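Local coordinates for protein hydratase ChsH1 (Mycobacterium tuberculosis, PDB 4W78) that hydrates the steroid enoyl-CoA intermediate 3-OPDC-CoA during breakdown of the cholesterol side chain, acting in complex with ChsH2, at residues A[21-26]-A[116-121]. Numbering follows the deposited sequence. Where two conformers were deposited one is given.
Sequences RLARDP and GEQVSI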
loop_
_atom_site.group_PDB
_atom_site.type_symbol
_atom_site.label_atom_id
_atom_site.label_comp_id
_atom_site.label_asym_id
_atom_site.label_seq_id
_atom_site.Cartn_x
_atom_site.Cartn_y
_atom_site.Cartn_z
ATOM N N ARG A 21 1.888 12.858 -18.812
ATOM C CA ARG A 21 2.035 13.096 -17.385
ATOM C C ARG A 21 2.975 12.035 -16.856
ATOM O O ARG A 21 2.718 10.844 -17.021
ATOM C CB ARG A 21 0.670 12.983 -16.684
ATOM C CG ARG A 21 0.766 13.000 -15.160
ATOM C CD ARG A 21 -0.610 13.038 -14.469
ATOM N NE ARG A 21 -1.504 11.925 -14.804
ATOM C CZ ARG A 21 -1.478 10.738 -14.188
ATOM N NH1 ARG A 21 -0.568 10.502 -13.252
ATOM N NH2 ARG A 21 -2.342 9.788 -14.537
ATOM N N LEU A 22 4.061 12.476 -16.228
ATOM C CA LEU A 22 5.056 11.561 -15.672
ATOM C C LEU A 22 4.573 10.820 -14.433
ATOM O O LEU A 22 3.946 11.398 -13.535
ATOM C CB LEU A 22 6.343 12.304 -15.316
ATOM C CG LEU A 22 7.412 12.421 -16.398
ATOM C CD1 LEU A 22 6.893 13.223 -17.586
ATOM C CD2 LEU A 22 8.670 13.044 -15.805
ATOM N N ALA A 23 4.893 9.532 -14.385
ATOM C CA ALA A 23 4.644 8.715 -13.210
ATOM C C ALA A 23 5.376 9.317 -12.024
ATOM O O ALA A 23 6.465 9.885 -12.182
ATOM C CB ALA A 23 5.151 7.317 -13.470
ATOM N N ARG A 24 4.792 9.163 -10.838
ATOM C CA ARG A 24 5.421 9.680 -9.624
ATOM C C ARG A 24 6.852 9.166 -9.465
ATOM O O ARG A 24 7.758 9.918 -9.086
ATOM C CB ARG A 24 4.591 9.299 -8.392
ATOM C CG ARG A 24 5.122 9.906 -7.113
ATOM C CD ARG A 24 4.457 9.304 -5.879
ATOM N NE ARG A 24 4.876 7.923 -5.684
ATOM C CZ ARG A 24 4.477 7.136 -4.690
ATOM N NH1 ARG A 24 3.637 7.584 -3.764
ATOM N NH2 ARG A 24 4.942 5.897 -4.633
ATOM N N ASP A 25 7.044 7.878 -9.732
ATOM C CA ASP A 25 8.351 7.234 -9.597
ATOM C C ASP A 25 8.718 6.559 -10.902
ATOM O O ASP A 25 7.845 6.148 -11.661
ATOM C CB ASP A 25 8.311 6.127 -8.522
ATOM C CG ASP A 25 7.519 6.520 -7.291
ATOM O OD1 ASP A 25 8.052 7.286 -6.474
ATOM O OD2 ASP A 25 6.365 6.063 -7.151
ATOM N N PRO A 26 10.023 6.396 -11.156
ATOM C CA PRO A 26 10.420 5.461 -12.199
ATOM C C PRO A 26 9.969 4.060 -11.807
ATOM O O PRO A 26 9.715 3.819 -10.631
ATOM C CB PRO A 26 11.954 5.516 -12.161
ATOM C CG PRO A 26 12.291 6.743 -11.363
ATOM C CD PRO A 26 11.171 6.915 -10.398
ATOM N N GLY A 116 14.090 1.746 -13.233
ATOM C CA GLY A 116 14.799 2.955 -13.615
ATOM C C GLY A 116 14.130 3.693 -14.759
ATOM O O GLY A 116 14.308 4.903 -14.913
ATOM N N GLU A 117 13.340 2.980 -15.560
ATOM C CA GLU A 117 12.628 3.627 -16.654
ATOM C C GLU A 117 11.470 4.458 -16.131
ATOM O O GLU A 117 10.760 4.028 -15.225
ATOM C CB GLU A 117 12.144 2.610 -17.679
ATOM C CG GLU A 117 13.296 1.890 -18.358
ATOM C CD GLU A 117 12.877 1.190 -19.628
ATOM O OE1 GLU A 117 12.157 0.173 -19.545
ATOM O OE2 GLU A 117 13.275 1.671 -20.711
ATOM N N GLN A 118 11.317 5.650 -16.693
ATOM C CA GLN A 118 10.293 6.613 -16.292
ATOM C C GLN A 118 9.144 6.624 -17.304
ATOM O O GLN A 118 9.331 6.997 -18.459
ATOM C CB GLN A 118 10.915 8.013 -16.220
ATOM C CG GLN A 118 9.917 9.154 -16.066
ATOM C CD GLN A 118 9.297 9.195 -14.679
ATOM O OE1 GLN A 118 10.000 9.375 -13.678
ATOM N NE2 GLN A 118 7.977 9.036 -14.612
ATOM N N VAL A 119 7.957 6.227 -16.860
ATOM C CA VAL A 119 6.785 6.159 -17.737
ATOM C C VAL A 119 5.956 7.438 -17.677
ATOM O O VAL A 119 5.920 8.120 -16.646
ATOM C CB VAL A 119 5.904 4.941 -17.345
ATOM C CG1 VAL A 119 4.630 4.885 -18.146
ATOM C CG2 VAL A 119 6.696 3.641 -17.518
ATOM N N SER A 120 5.349 7.807 -18.807
ATOM C CA SER A 120 4.354 8.881 -18.822
ATOM C C SER A 120 3.039 8.350 -19.385
ATOM O O SER A 120 3.024 7.334 -20.063
ATOM C CB SER A 120 4.830 10.053 -19.672
ATOM O OG SER A 120 4.883 9.670 -21.035
ATOM N N ILE A 121 1.941 9.042 -19.099
ATOM C CA ILE A 121 0.624 8.610 -19.563
ATOM C C ILE A 121 -0.089 9.741 -20.295
ATOM O O ILE A 121 0.003 10.905 -19.893
ATOM C CB ILE A 121 -0.247 8.116 -18.376
ATOM C CG1 ILE A 121 -1.595 7.558 -18.855
ATOM C CG2 ILE A 121 -0.441 9.234 -17.333
ATOM C CD1 ILE A 121 -2.438 6.960 -17.716
HETATM O O HOH W 1 7.495 4.995 -14.176
#
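R21 and I121 pair on the margin of the hotdog-fold sheet of this chain, where the short strand 21-22 runs antiparallel to strand 119-134 and shows how side chains and water can add to the backbone bonds that hold an outermost strand. The two form a hydrogen-bonded pair, with R21 N to I121 O and I121 N to R21 O both 2.9 Å, and their side chains lie alongside each other on the same face. The R21 chain leaves with CG anti to the backbone N and then bends at chi3 (58°), which swings the guanidinium back over the branch methyl of I121. I121 CG2 thus sits under one face of that flat group, offset toward its rim and 3.4 Å from NH2, while NH1 is hydrogen-bonded to T71 O.

L22 and S120, the next, non-hydrogen-bonded pair, turn to the other face. A23 N then donates an almost straight bond (171°) to V119 O, the 21-26 backbone loops outward through R24 and D25, and the side chain of Q118 takes over. Bent at chi2 (72°), Q118 passes L22 at about a right angle, its NE2 lying 3.7 Å from L22 CB. That amide nitrogen bridges the segments: NE2 donates to A23 O at 3.0 Å, tilted from both the carbonyl and the amide planes, and also to V119 O, which therefore accepts two N-H groups.

Beyond A23, a water accepts from V119 N and donates to D25 O, so that it bridges the two backbones. The side chains of R24 and D25 leave the backbone away from 116-121 and form a salt bridge; N34 and N33 of the second copy of this protein hydrogen-bond to R24 and D25 respectively. P26 closes the contact over residues 116-118, its CB resting 3.6 Å from E117 O.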